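Local coordinates for protein putative agmatinase (Clostridium difficile, PDB 3LHL) that probably hydrolyses agmatine to putrescine and urea at a manganese site, at residues T200-V205 and I246-P251; S32-E37 and V261-I266; L99-A104 and A138-R143. All blocks are in the same frame, centred on the assembly; numbering follows the deposited sequence.

Contact 1: T200-V205 and I246-P251; sequences TIDLDV and IVELSP. With MN (manganese (II) ion), chain C; MN (manganese (II) ion), chain B.
D202 and V247 lie side by side where two neighbouring parallel strands, 196-202 and 240-247, leave the central sheet of the arginase fold, and this end of the sheet carries the manganese site. OD2 of D202 bridges two ions, 2.2 Å from the manganese of chain B and 2.4 Å from that of chain C. D204, two residues on, binds the ion of chain C through OD2 at 2.0 Å; its OD1 makes a long second approach to the metal and is also held by A122 N. H98, D121, H123 and D125 complete the two coordination shells.

Behind the metal ligands stands the strand pairing. I201 O accepts from V247 N, and V247 O takes up L203 N at 2.9 Å with an N-H...O angle of 162°, so the acidic segment is anchored just before and just after D202. The first torsion of D202 (chi1 -180°) puts CG anti to the backbone N, on the metal-facing side. The geometry fits an Asx turn from D202 OD1 to D204 N, although the position of OD1 is less certain.

E248 passes beside this carboxylate, its CG 3.3 Å from D202 OD2 and the two carboxylate planes 36° apart. E248 is a ligand of a third manganese in a structure of this protein. On the other face of the strand pair, I201 and I246 both touch L270 of helix 258-278. L203, beyond the strand in the 3-10 turn, packs on A263 and I266 of that helix and reaches L249, its CD1 lying 3.8 Å from L249 CB.

Contact 2: S32-E37 and V261-I266; sequences SSMRKE and VIACKI
C264 reaches from helix 258-278 into the space between M34 and E37 on helix 30-38, in a helix-helix packing that joins an early helix to the last helix of the arginase fold. The short segments cross steeply, at a signed angle of -78°, with their axes 9.5 Å apart at closest approach. The thiol sits between its two neighbours: SG lies 3.7 Å from M34 CB and 3.6 Å from E37 CG, one helical turn apart on the opposing helix.

M34, a selenomethionine, sets out with CG beside its backbone N, and an extended chi2 (174°) carries SE to the methyl of A263, 3.8 Å from its CB. The bend at chi3 turns only CE. L249 packs on M34 as well.

E37 behaves differently. Its CG is anti to the backbone N, and a bend at chi2 (86°) turns CD back across V261, so that aliphatic carbons meet C264 and the carboxylate lies over a valine methyl. No hydrogen bond joins the two segments. At this more exposed margin V261 CG2 sits 3.7 Å from E37 OE2, and 3.8 Å from E37 CD.

Contact 3: L99-A104 and A138-R143; sequences LVTLPA and ATVIKR
V140 and L102 meet in a buried, apolar contact between two segments that run into helices 101-111 and 140-148, close to the manganese site at the sheet's end. The segments exchange no hydrogen bond, and one valine methyl does much of the work. CG2 of V140, anti to its backbone N, points at the segment 99-102, 4.0 Å from L102 N and 4.1 Å from T101 CB. It therefore packs against main chain as much as side chain, and L99 CA borders the same methyl at 4.4 Å.

One turn further along, the forked end of L102 straddles the base of R143. Both methyls of the leucine approach R143 CB, CD2 at 3.8 Å and CD1 at 3.9 Å, and CD2 also touches R143 CG. The arginine then bends at chi2 (-54°) and chi3, and its guanidinium leads off to salt bridges with D146 and E128. Only its aliphatic root is thus used here.

The T101 hydroxyl OG1 hydrogen-bonds D245 OD2, which ties T101 to strand 240-247. V140 also packs on D125, and H98, directly before L99, is a ligand of the same ion as D125. Such helices, following loops that supply metal ligands, belong to the alpha/beta architecture around the manganese centre of the arginase family.

Overall arrangement
Contact 1 joins the neighbouring strands 196-202 and 240-247 of the parallel sheet at its metal end, with contact 2 about 12 Å away and contact 3 about 13 Å away, between centres. L249 meets M34 and A263, and L203 meets I266, linking contact 1 to contact 2; T200 and V247 approach T101 and V100 of contact 3. Contacts 2 and 3 lie on opposite sides of the chain's centre, their centres about 23 Å and their nearest atoms about 11 Å apart. Along the chain, contact 2 pairs an early helix with the last one and encloses contact 3 and then contact 1. Contacts 1 and 3 flank the manganese site, while contact 2 lies behind contact 1.

Contact 1: T200-V205 and I246-P251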
ATOM      1  N   THR A 200      -2.949  -2.532  -1.316  1.00 13.81           N
ATOM      2  CA  THR A 200      -1.543  -2.258  -1.060  1.00 13.91           C
ATOM      3  C   THR A 200      -0.984  -1.412  -2.198  1.00 14.39           C
ATOM      4  O   THR A 200      -0.947  -1.836  -3.356  1.00 14.17           O
ATOM      5  CB  THR A 200      -0.710  -3.565  -0.923  1.00 14.51           C
ATOM      6  OG1 THR A 200       0.672  -3.225  -0.730  1.00 13.41           O
ATOM      7  CG2 THR A 200      -0.856  -4.443  -2.166  1.00  9.91           C
ATOM      8  N   ILE A 201      -0.551  -0.208  -1.855  1.00 14.55           N
ATOM      9  CA  ILE A 201      -0.012   0.718  -2.837  1.00 13.85           C
ATOM     10  C   ILE A 201       1.478   1.005  -2.665  1.00 14.55           C
ATOM     11  O   ILE A 201       1.889   1.663  -1.703  1.00 13.75           O
ATOM     12  CB  ILE A 201      -0.774   2.068  -2.788  1.00 12.83           C
ATOM     13  CG1 ILE A 201      -2.198   1.873  -3.310  1.00 12.90           C
ATOM     14  CG2 ILE A 201      -0.031   3.135  -3.602  1.00 12.16           C
ATOM     15  CD1 ILE A 201      -3.044   3.129  -3.263  1.00 13.63           C
ATOM     16  N   ASP A 202       2.285   0.493  -3.589  1.00 14.22           N
ATOM     17  CA  ASP A 202       3.716   0.768  -3.575  1.00 14.33           C
ATOM     18  C   ASP A 202       3.781   2.106  -4.313  1.00 15.25           C
ATOM     19  O   ASP A 202       3.445   2.178  -5.496  1.00 14.07           O
ATOM     20  CB  ASP A 202       4.486  -0.288  -4.361  1.00 15.07           C
ATOM     21  CG  ASP A 202       5.974  -0.030  -4.361  1.00 16.82           C
ATOM     22  OD1 ASP A 202       6.368   1.143  -4.503  1.00 19.06           O
ATOM     23  OD2 ASP A 202       6.750  -0.995  -4.229  1.00 15.60           O
ATOM     24  N   LEU A 203       4.189   3.165  -3.620  1.00 14.67           N
ATOM     25  CA  LEU A 203       4.239   4.486  -4.231  1.00 14.79           C
ATOM     26  C   LEU A 203       5.118   4.613  -5.473  1.00 15.74           C
ATOM     27  O   LEU A 203       4.958   5.568  -6.235  1.00 14.18           O
ATOM     28  CB  LEU A 203       4.637   5.536  -3.187  1.00 15.29           C
ATOM     29  CG  LEU A 203       3.643   5.679  -2.021  1.00 18.90           C
ATOM     30  CD1 LEU A 203       4.227   6.571  -0.937  1.00 17.29           C
ATOM     31  CD2 LEU A 203       2.322   6.240  -2.535  1.00 14.96           C
ATOM     32  N   ASP A 204       6.040   3.677  -5.702  1.00 16.17           N
ATOM     33  CA  ASP A 204       6.859   3.796  -6.906  1.00 16.01           C
ATOM     34  C   ASP A 204       6.057   3.453  -8.158  1.00 14.96           C
ATOM     35  O   ASP A 204       6.611   3.362  -9.248  1.00 15.57           O
ATOM     36  CB  ASP A 204       8.137   2.939  -6.841  1.00 18.17           C
ATOM     37  CG  ASP A 204       7.864   1.448  -6.822  1.00 20.18           C
ATOM     38  OD1 ASP A 204       6.826   0.997  -7.353  1.00 21.20           O
ATOM     39  OD2 ASP A 204       8.717   0.718  -6.282  1.00 20.69           O
ATOM     40  N   VAL A 205       4.750   3.252  -8.003  1.00 12.91           N
ATOM     41  CA  VAL A 205       3.913   2.976  -9.159  1.00 14.02           C
ATOM     42  C   VAL A 205       3.910   4.281  -9.959  1.00 14.58           C
ATOM     43  O   VAL A 205       3.727   4.285 -11.178  1.00 14.61           O
ATOM     44  CB  VAL A 205       2.458   2.606  -8.759  1.00 14.64           C
ATOM     45  CG1 VAL A 205       1.745   3.810  -8.133  1.00 12.63           C
ATOM     46  CG2 VAL A 205       1.705   2.108  -9.980  1.00 13.73           C
ATOM     47  N   ILE A 246       0.366   2.132   2.187  1.00 15.39           N
ATOM     48  CA  ILE A 246       1.123   2.802   1.134  1.00 17.14           C
ATOM     49  C   ILE A 246       2.564   2.555   1.571  1.00 17.21           C
ATOM     50  O   ILE A 246       2.882   2.656   2.757  1.00 17.60           O
ATOM     51  CB  ILE A 246       0.836   4.327   1.053  1.00 17.13           C
ATOM     52  CG1 ILE A 246       1.153   5.005   2.389  1.00 16.40           C
ATOM     53  CG2 ILE A 246      -0.617   4.563   0.651  1.00 15.76           C
ATOM     54  CD1 ILE A 246       0.931   6.517   2.375  1.00 15.50           C
ATOM     55  N   VAL A 247       3.438   2.224   0.632  1.00 16.19           N
ATOM     56  CA  VAL A 247       4.806   1.915   1.008  1.00 14.12           C
ATOM     57  C   VAL A 247       5.859   2.391   0.023  1.00 13.76           C
ATOM     58  O   VAL A 247       5.546   2.872  -1.057  1.00 12.06           O
ATOM     59  CB  VAL A 247       4.974   0.375   1.173  1.00 13.59           C
ATOM     60  CG1 VAL A 247       4.038  -0.150   2.263  1.00 10.91           C
ATOM     61  CG2 VAL A 247       4.663  -0.319  -0.149  1.00 12.00           C
ATOM     62  N   GLU A 248       7.115   2.239   0.437  1.00 14.93           N
ATOM     63  CA  GLU A 248       8.287   2.572  -0.360  1.00 15.03           C
ATOM     64  C   GLU A 248       8.653   4.049  -0.527  1.00 15.78           C
ATOM     65  O   GLU A 248       9.479   4.397  -1.378  1.00 14.92           O
ATOM     66  CB  GLU A 248       8.200   1.872  -1.728  1.00 14.19           C
ATOM     67  CG  GLU A 248       8.254   0.342  -1.635  1.00 14.19           C
ATOM     68  CD  GLU A 248       9.543  -0.186  -0.982  1.00 19.12           C
ATOM     69  OE1 GLU A 248      10.258   0.606  -0.332  1.00 17.07           O
ATOM     70  OE2 GLU A 248       9.836  -1.403  -1.104  1.00 19.54           O
ATOM     71  N   LEU A 249       8.036   4.920   0.266  1.00 15.01           N
ATOM     72  CA  LEU A 249       8.408   6.328   0.218  1.00 15.24           C
ATOM     73  C   LEU A 249       9.751   6.378   0.937  1.00 15.69           C
ATOM     74  O   LEU A 249       9.851   5.983   2.099  1.00 14.20           O
ATOM     75  CB  LEU A 249       7.422   7.218   0.981  1.00 14.87           C
ATOM     76  CG  LEU A 249       8.035   8.589   1.337  1.00 18.92           C
ATOM     77  CD1 LEU A 249       8.142   9.464   0.080  1.00 14.49           C
ATOM     78  CD2 LEU A 249       7.193   9.288   2.391  1.00 13.74           C
ATOM     79  N   SER A 250      10.782   6.830   0.235  1.00 17.24           N
ATOM     80  CA  SER A 250      12.118   6.948   0.808  1.00 16.76           C
ATOM     81  C   SER A 250      12.494   8.406   0.559  1.00 18.10           C
ATOM     82  O   SER A 250      13.094   8.740  -0.458  1.00 15.90           O
ATOM     83  CB  SER A 250      13.083   6.005   0.095  1.00 15.49           C
ATOM     84  OG  SER A 250      14.272   5.860   0.843  1.00 16.62           O
ATOM     85  N   PRO A 251      12.127   9.289   1.503  1.00 21.47           N
ATOM     86  CA  PRO A 251      12.315  10.745   1.565  1.00 22.19           C
ATOM     87  C   PRO A 251      13.612  11.348   1.051  1.00 22.01           C
ATOM     88  O   PRO A 251      13.611  12.116   0.088  1.00 22.94           O
ATOM     89  CB  PRO A 251      12.104  11.060   3.048  1.00 22.97           C
ATOM     90  CG  PRO A 251      11.130  10.031   3.471  1.00 25.25           C
ATOM     91  CD  PRO A 251      11.664   8.782   2.809  1.00 21.20           C
TER
HETATM   92 MN    MN C 302       8.009  -1.193  -6.226  1.00 17.84          MN
HETATM   93 MN    MN B 301       6.562  -3.206  -4.169  1.00 18.22          MN

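Contact 2: S32-E37 and V261-I266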
ATOM      1  N   SER A  32       7.594   9.255   9.534  1.00 20.28           N
ATOM      2  CA  SER A  32       8.120  10.356  10.335  1.00 23.13           C
ATOM      3  C   SER A  32       8.373  11.582   9.457  1.00 22.08           C
ATOM      4  O   SER A  32       8.213  12.716   9.896  1.00 21.92           O
ATOM      5  CB  SER A  32       9.413   9.935  11.039  1.00 22.83           C
ATOM      6  OG  SER A  32      10.390   9.545  10.098  1.00 26.26           O
ATOM      7  N   SER A  33       8.776  11.355   8.216  1.00 21.04           N
ATOM      8  CA  SER A  33       9.008  12.464   7.306  1.00 22.58           C
ATOM      9  C   SER A  33       7.660  13.106   6.955  1.00 22.47           C
ATOM     10  O   SER A  33       7.543  14.324   6.853  1.00 18.13           O
ATOM     11  CB  SER A  33       9.697  11.970   6.036  1.00 24.19           C
ATOM     12  OG  SER A  33       9.845  13.025   5.107  1.00 30.13           O
HETATM   13  N   MSE A  34       6.638  12.273   6.781  1.00 23.48           N
HETATM   14  CA  MSE A  34       5.311  12.771   6.451  1.00 25.76           C
HETATM   15  C   MSE A  34       4.672  13.464   7.652  1.00 25.52           C
HETATM   16  O   MSE A  34       3.854  14.368   7.492  1.00 25.14           O
HETATM   17  CB  MSE A  34       4.407  11.622   6.005  1.00 28.00           C
HETATM   18  CG  MSE A  34       4.886  10.874   4.773  1.00 35.32           C
HETATM   19 SE   MSE A  34       3.768   9.333   4.441  1.00 41.41          SE
HETATM   20  CE  MSE A  34       5.103   7.968   4.311  1.00 43.48           C
ATOM     21  N   ARG A  35       5.048  13.033   8.851  1.00 25.35           N
ATOM     22  CA  ARG A  35       4.484  13.595  10.070  1.00 26.88           C
ATOM     23  C   ARG A  35       4.724  15.093  10.226  1.00 28.29           C
ATOM     24  O   ARG A  35       3.808  15.839  10.568  1.00 28.62           O
ATOM     25  CB  ARG A  35       5.016  12.848  11.300  1.00 23.66           C
ATOM     26  CG  ARG A  35       4.502  13.408  12.620  1.00 22.57           C
ATOM     27  CD  ARG A  35       4.730  12.453  13.779  1.00 20.73           C
ATOM     28  NE  ARG A  35       4.108  11.153  13.532  1.00 20.39           N
ATOM     29  CZ  ARG A  35       4.788  10.042  13.260  1.00 20.34           C
ATOM     30  NH1 ARG A  35       6.116  10.071  13.205  1.00 20.19           N
ATOM     31  NH2 ARG A  35       4.143   8.908  13.038  1.00 17.84           N
ATOM     32  N   LYS A  36       5.947  15.538   9.969  1.00 30.70           N
ATOM     33  CA  LYS A  36       6.256  16.957  10.102  1.00 33.64           C
ATOM     34  C   LYS A  36       5.770  17.754   8.900  1.00 34.62           C
ATOM     35  O   LYS A  36       5.950  18.968   8.842  1.00 35.21           O
ATOM     36  CB  LYS A  36       7.763  17.161  10.267  1.00 36.33           C
ATOM     37  CG  LYS A  36       8.600  16.641   9.109  1.00 37.88           C
ATOM     38  CD  LYS A  36      10.054  17.090   9.228  1.00 41.29           C
ATOM     39  CE  LYS A  36      10.178  18.609   9.091  1.00 44.51           C
ATOM     40  NZ  LYS A  36      11.591  19.091   9.038  1.00 44.32           N
ATOM     41  N   GLU A  37       5.153  17.064   7.950  1.00 35.22           N
ATOM     42  CA  GLU A  37       4.651  17.687   6.730  1.00 38.45           C
ATOM     43  C   GLU A  37       3.120  17.748   6.700  1.00 38.58           C
ATOM     44  O   GLU A  37       2.530  18.777   6.366  1.00 38.27           O
ATOM     45  CB  GLU A  37       5.155  16.890   5.520  1.00 40.85           C
ATOM     46  CG  GLU A  37       4.602  17.323   4.169  1.00 45.33           C
ATOM     47  CD  GLU A  37       5.393  18.457   3.539  1.00 49.40           C
ATOM     48  OE1 GLU A  37       6.626  18.303   3.383  1.00 50.20           O
ATOM     49  OE2 GLU A  37       4.783  19.495   3.194  1.00 49.39           O
ATOM     50  N   VAL A 261       5.341  15.146   0.002  1.00 17.85           N
ATOM     51  CA  VAL A 261       4.091  15.866  -0.150  1.00 16.64           C
ATOM     52  C   VAL A 261       3.100  14.979  -0.891  1.00 16.11           C
ATOM     53  O   VAL A 261       1.926  14.915  -0.543  1.00 13.73           O
ATOM     54  CB  VAL A 261       4.311  17.179  -0.936  1.00 19.05           C
ATOM     55  CG1 VAL A 261       2.996  17.920  -1.099  1.00 17.86           C
ATOM     56  CG2 VAL A 261       5.326  18.048  -0.206  1.00 17.73           C
ATOM     57  N   ILE A 262       3.586  14.290  -1.917  1.00 15.82           N
ATOM     58  CA  ILE A 262       2.740  13.397  -2.699  1.00 15.25           C
ATOM     59  C   ILE A 262       2.179  12.287  -1.810  1.00 15.57           C
ATOM     60  O   ILE A 262       0.994  11.960  -1.886  1.00 15.89           O
ATOM     61  CB  ILE A 262       3.537  12.765  -3.860  1.00 13.74           C
ATOM     62  CG1 ILE A 262       4.004  13.868  -4.821  1.00 15.17           C
ATOM     63  CG2 ILE A 262       2.694  11.717  -4.563  1.00 13.06           C
ATOM     64  CD1 ILE A 262       4.818  13.373  -6.012  1.00 11.69           C
ATOM     65  N   ALA A 263       3.033  11.713  -0.967  1.00 14.99           N
ATOM     66  CA  ALA A 263       2.609  10.640  -0.072  1.00 15.21           C
ATOM     67  C   ALA A 263       1.553  11.162   0.906  1.00 15.55           C
ATOM     68  O   ALA A 263       0.590  10.466   1.235  1.00 14.75           O
ATOM     69  CB  ALA A 263       3.815  10.088   0.699  1.00 12.99           C
ATOM     70  N   CYS A 264       1.745  12.391   1.367  1.00 15.06           N
ATOM     71  CA  CYS A 264       0.816  12.991   2.309  1.00 16.56           C
ATOM     72  C   CYS A 264      -0.551  13.167   1.677  1.00 17.26           C
ATOM     73  O   CYS A 264      -1.568  12.864   2.297  1.00 17.22           O
ATOM     74  CB  CYS A 264       1.345  14.336   2.793  1.00 14.79           C
ATOM     75  SG  CYS A 264       2.733  14.206   3.951  1.00 17.03           S
ATOM     76  N   LYS A 265      -0.573  13.644   0.437  1.00 16.48           N
ATOM     77  CA  LYS A 265      -1.835  13.855  -0.255  1.00 17.02           C
ATOM     78  C   LYS A 265      -2.513  12.517  -0.539  1.00 16.32           C
ATOM     79  O   LYS A 265      -3.731  12.385  -0.399  1.00 16.55           O
ATOM     80  CB  LYS A 265      -1.606  14.623  -1.559  1.00 17.97           C
ATOM     81  CG  LYS A 265      -2.888  15.081  -2.248  1.00 19.05           C
ATOM     82  CD  LYS A 265      -2.572  15.953  -3.459  1.00 18.48           C
ATOM     83  CE  LYS A 265      -3.824  16.604  -4.019  1.00 18.71           C
ATOM     84  NZ  LYS A 265      -3.482  17.634  -5.042  1.00 21.59           N
ATOM     85  N   ILE A 266      -1.728  11.521  -0.934  1.00 15.53           N
ATOM     86  CA  ILE A 266      -2.292  10.209  -1.209  1.00 15.32           C
ATOM     87  C   ILE A 266      -2.881   9.647   0.084  1.00 14.31           C
ATOM     88  O   ILE A 266      -3.960   9.061   0.090  1.00 13.26           O
ATOM     89  CB  ILE A 266      -1.220   9.257  -1.792  1.00 15.81           C
ATOM     90  CG1 ILE A 266      -0.885   9.693  -3.222  1.00 15.20           C
ATOM     91  CG2 ILE A 266      -1.719   7.814  -1.777  1.00 15.39           C
ATOM     92  CD1 ILE A 266       0.166   8.841  -3.909  1.00 14.27           C
TER

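Contact 3: L99-A104 and A138-R143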
ATOM      1  N   LEU A  99       7.680  -5.213   2.305  1.00 16.30           N
ATOM      2  CA  LEU A  99       7.516  -6.448   3.066  1.00 17.04           C
ATOM      3  C   LEU A  99       6.540  -6.300   4.240  1.00 16.76           C
ATOM      4  O   LEU A  99       5.881  -7.269   4.612  1.00 17.49           O
ATOM      5  CB  LEU A  99       8.872  -6.956   3.568  1.00 17.29           C
ATOM      6  CG  LEU A  99       8.865  -8.320   4.272  1.00 20.17           C
ATOM      7  CD1 LEU A  99       8.260  -9.394   3.372  1.00 16.73           C
ATOM      8  CD2 LEU A  99      10.288  -8.686   4.652  1.00 20.20           C
ATOM      9  N   VAL A 100       6.430  -5.096   4.805  1.00 14.13           N
ATOM     10  CA  VAL A 100       5.525  -4.872   5.937  1.00 14.78           C
ATOM     11  C   VAL A 100       4.088  -5.274   5.610  1.00 16.82           C
ATOM     12  O   VAL A 100       3.286  -5.531   6.506  1.00 16.36           O
ATOM     13  CB  VAL A 100       5.512  -3.382   6.404  1.00 14.11           C
ATOM     14  CG1 VAL A 100       6.921  -2.928   6.760  1.00 12.54           C
ATOM     15  CG2 VAL A 100       4.903  -2.496   5.335  1.00  9.66           C
ATOM     16  N   THR A 101       3.774  -5.318   4.320  1.00 16.67           N
ATOM     17  CA  THR A 101       2.447  -5.692   3.861  1.00 17.62           C
ATOM     18  C   THR A 101       2.103  -7.165   4.134  1.00 18.56           C
ATOM     19  O   THR A 101       0.938  -7.502   4.355  1.00 17.92           O
ATOM     20  CB  THR A 101       2.315  -5.417   2.344  1.00 18.21           C
ATOM     21  OG1 THR A 101       2.362  -4.003   2.115  1.00 22.20           O
ATOM     22  CG2 THR A 101       1.006  -5.977   1.796  1.00 18.36           C
ATOM     23  N   LEU A 102       3.109  -8.038   4.135  1.00 16.20           N
ATOM     24  CA  LEU A 102       2.858  -9.463   4.350  1.00 16.50           C
ATOM     25  C   LEU A 102       2.174  -9.765   5.684  1.00 16.74           C
ATOM     26  O   LEU A 102       1.089 -10.345   5.704  1.00 17.19           O
ATOM     27  CB  LEU A 102       4.160 -10.264   4.210  1.00 13.56           C
ATOM     28  CG  LEU A 102       4.119 -11.780   4.446  1.00 14.77           C
ATOM     29  CD1 LEU A 102       2.978 -12.430   3.650  1.00 15.12           C
ATOM     30  CD2 LEU A 102       5.463 -12.374   4.038  1.00 12.95           C
ATOM     31  N   PRO A 103       2.795  -9.381   6.814  1.00 16.49           N
ATOM     32  CA  PRO A 103       2.160  -9.654   8.108  1.00 16.52           C
ATOM     33  C   PRO A 103       0.831  -8.925   8.277  1.00 17.23           C
ATOM     34  O   PRO A 103      -0.101  -9.452   8.881  1.00 16.44           O
ATOM     35  CB  PRO A 103       3.212  -9.196   9.119  1.00 17.13           C
ATOM     36  CG  PRO A 103       3.978  -8.142   8.380  1.00 15.50           C
ATOM     37  CD  PRO A 103       4.114  -8.753   7.003  1.00 16.90           C
ATOM     38  N   ALA A 104       0.749  -7.714   7.733  1.00 17.21           N
ATOM     39  CA  ALA A 104      -0.467  -6.918   7.826  1.00 17.48           C
ATOM     40  C   ALA A 104      -1.587  -7.643   7.101  1.00 18.45           C
ATOM     41  O   ALA A 104      -2.697  -7.790   7.625  1.00 17.98           O
ATOM     42  CB  ALA A 104      -0.245  -5.546   7.206  1.00 16.69           C
ATOM     43  N   ALA A 138      10.742  -7.445  -2.524  1.00 16.91           N
ATOM     44  CA  ALA A 138      10.601  -7.890  -3.913  1.00 16.85           C
ATOM     45  C   ALA A 138       9.886  -9.227  -4.122  1.00 18.59           C
ATOM     46  O   ALA A 138       9.688  -9.655  -5.264  1.00 17.07           O
ATOM     47  CB  ALA A 138      11.976  -7.949  -4.569  1.00 15.36           C
ATOM     48  N   THR A 139       9.500  -9.886  -3.033  1.00 18.34           N
ATOM     49  CA  THR A 139       8.815 -11.171  -3.137  1.00 17.41           C
ATOM     50  C   THR A 139       7.473 -11.129  -2.421  1.00 18.11           C
ATOM     51  O   THR A 139       6.769 -12.135  -2.368  1.00 19.21           O
ATOM     52  CB  THR A 139       9.633 -12.301  -2.479  1.00 16.89           C
ATOM     53  OG1 THR A 139       9.629 -12.108  -1.060  1.00 16.35           O
ATOM     54  CG2 THR A 139      11.084 -12.303  -2.980  1.00 13.51           C
ATOM     55  N   VAL A 140       7.116  -9.970  -1.876  1.00 16.97           N
ATOM     56  CA  VAL A 140       5.879  -9.841  -1.113  1.00 17.01           C
ATOM     57  C   VAL A 140       4.606 -10.379  -1.778  1.00 18.08           C
ATOM     58  O   VAL A 140       3.816 -11.067  -1.129  1.00 18.18           O
ATOM     59  CB  VAL A 140       5.646  -8.362  -0.659  1.00 17.23           C
ATOM     60  CG1 VAL A 140       5.309  -7.472  -1.856  1.00 15.76           C
ATOM     61  CG2 VAL A 140       4.541  -8.314   0.389  1.00 16.22           C
ATOM     62  N   ILE A 141       4.401 -10.093  -3.059  1.00 16.35           N
ATOM     63  CA  ILE A 141       3.195 -10.576  -3.716  1.00 18.15           C
ATOM     64  C   ILE A 141       3.218 -12.085  -3.917  1.00 18.32           C
ATOM     65  O   ILE A 141       2.171 -12.733  -3.902  1.00 19.29           O
ATOM     66  CB  ILE A 141       2.965  -9.862  -5.074  1.00 19.20           C
ATOM     67  CG1 ILE A 141       2.814  -8.358  -4.836  1.00 18.26           C
ATOM     68  CG2 ILE A 141       1.698 -10.393  -5.750  1.00 18.81           C
ATOM     69  CD1 ILE A 141       1.711  -8.002  -3.854  1.00 19.58           C
ATOM     70  N   LYS A 142       4.410 -12.649  -4.103  1.00 19.68           N
ATOM     71  CA  LYS A 142       4.529 -14.091  -4.275  1.00 18.18           C
ATOM     72  C   LYS A 142       4.141 -14.729  -2.943  1.00 17.81           C
ATOM     73  O   LYS A 142       3.433 -15.734  -2.908  1.00 17.20           O
ATOM     74  CB  LYS A 142       5.964 -14.471  -4.647  1.00 18.62           C
ATOM     75  CG  LYS A 142       6.167 -15.959  -4.904  1.00 18.96           C
ATOM     76  CD  LYS A 142       5.317 -16.448  -6.075  1.00 20.89           C
ATOM     77  CE  LYS A 142       5.392 -17.959  -6.222  1.00 21.37           C
ATOM     78  NZ  LYS A 142       6.783 -18.439  -6.464  1.00 24.14           N
ATOM     79  N   ARG A 143       4.599 -14.130  -1.847  1.00 18.43           N
ATOM     80  CA  ARG A 143       4.271 -14.637  -0.518  1.00 20.80           C
ATOM     81  C   ARG A 143       2.762 -14.612  -0.319  1.00 20.48           C
ATOM     82  O   ARG A 143       2.181 -15.563   0.201  1.00 19.92           O
ATOM     83  CB  ARG A 143       4.930 -13.786   0.569  1.00 21.13           C
ATOM     84  CG  ARG A 143       6.423 -13.981   0.660  1.00 24.11           C
ATOM     85  CD  ARG A 143       6.753 -15.457   0.836  1.00 25.22           C
ATOM     86  NE  ARG A 143       7.943 -15.781   0.068  1.00 31.77           N
ATOM     87  CZ  ARG A 143       7.986 -16.670  -0.915  1.00 31.81           C
ATOM     88  NH1 ARG A 143       6.901 -17.349  -1.260  1.00 29.82           N
ATOM     89  NH2 ARG A 143       9.120 -16.854  -1.573  1.00 34.66           N
TER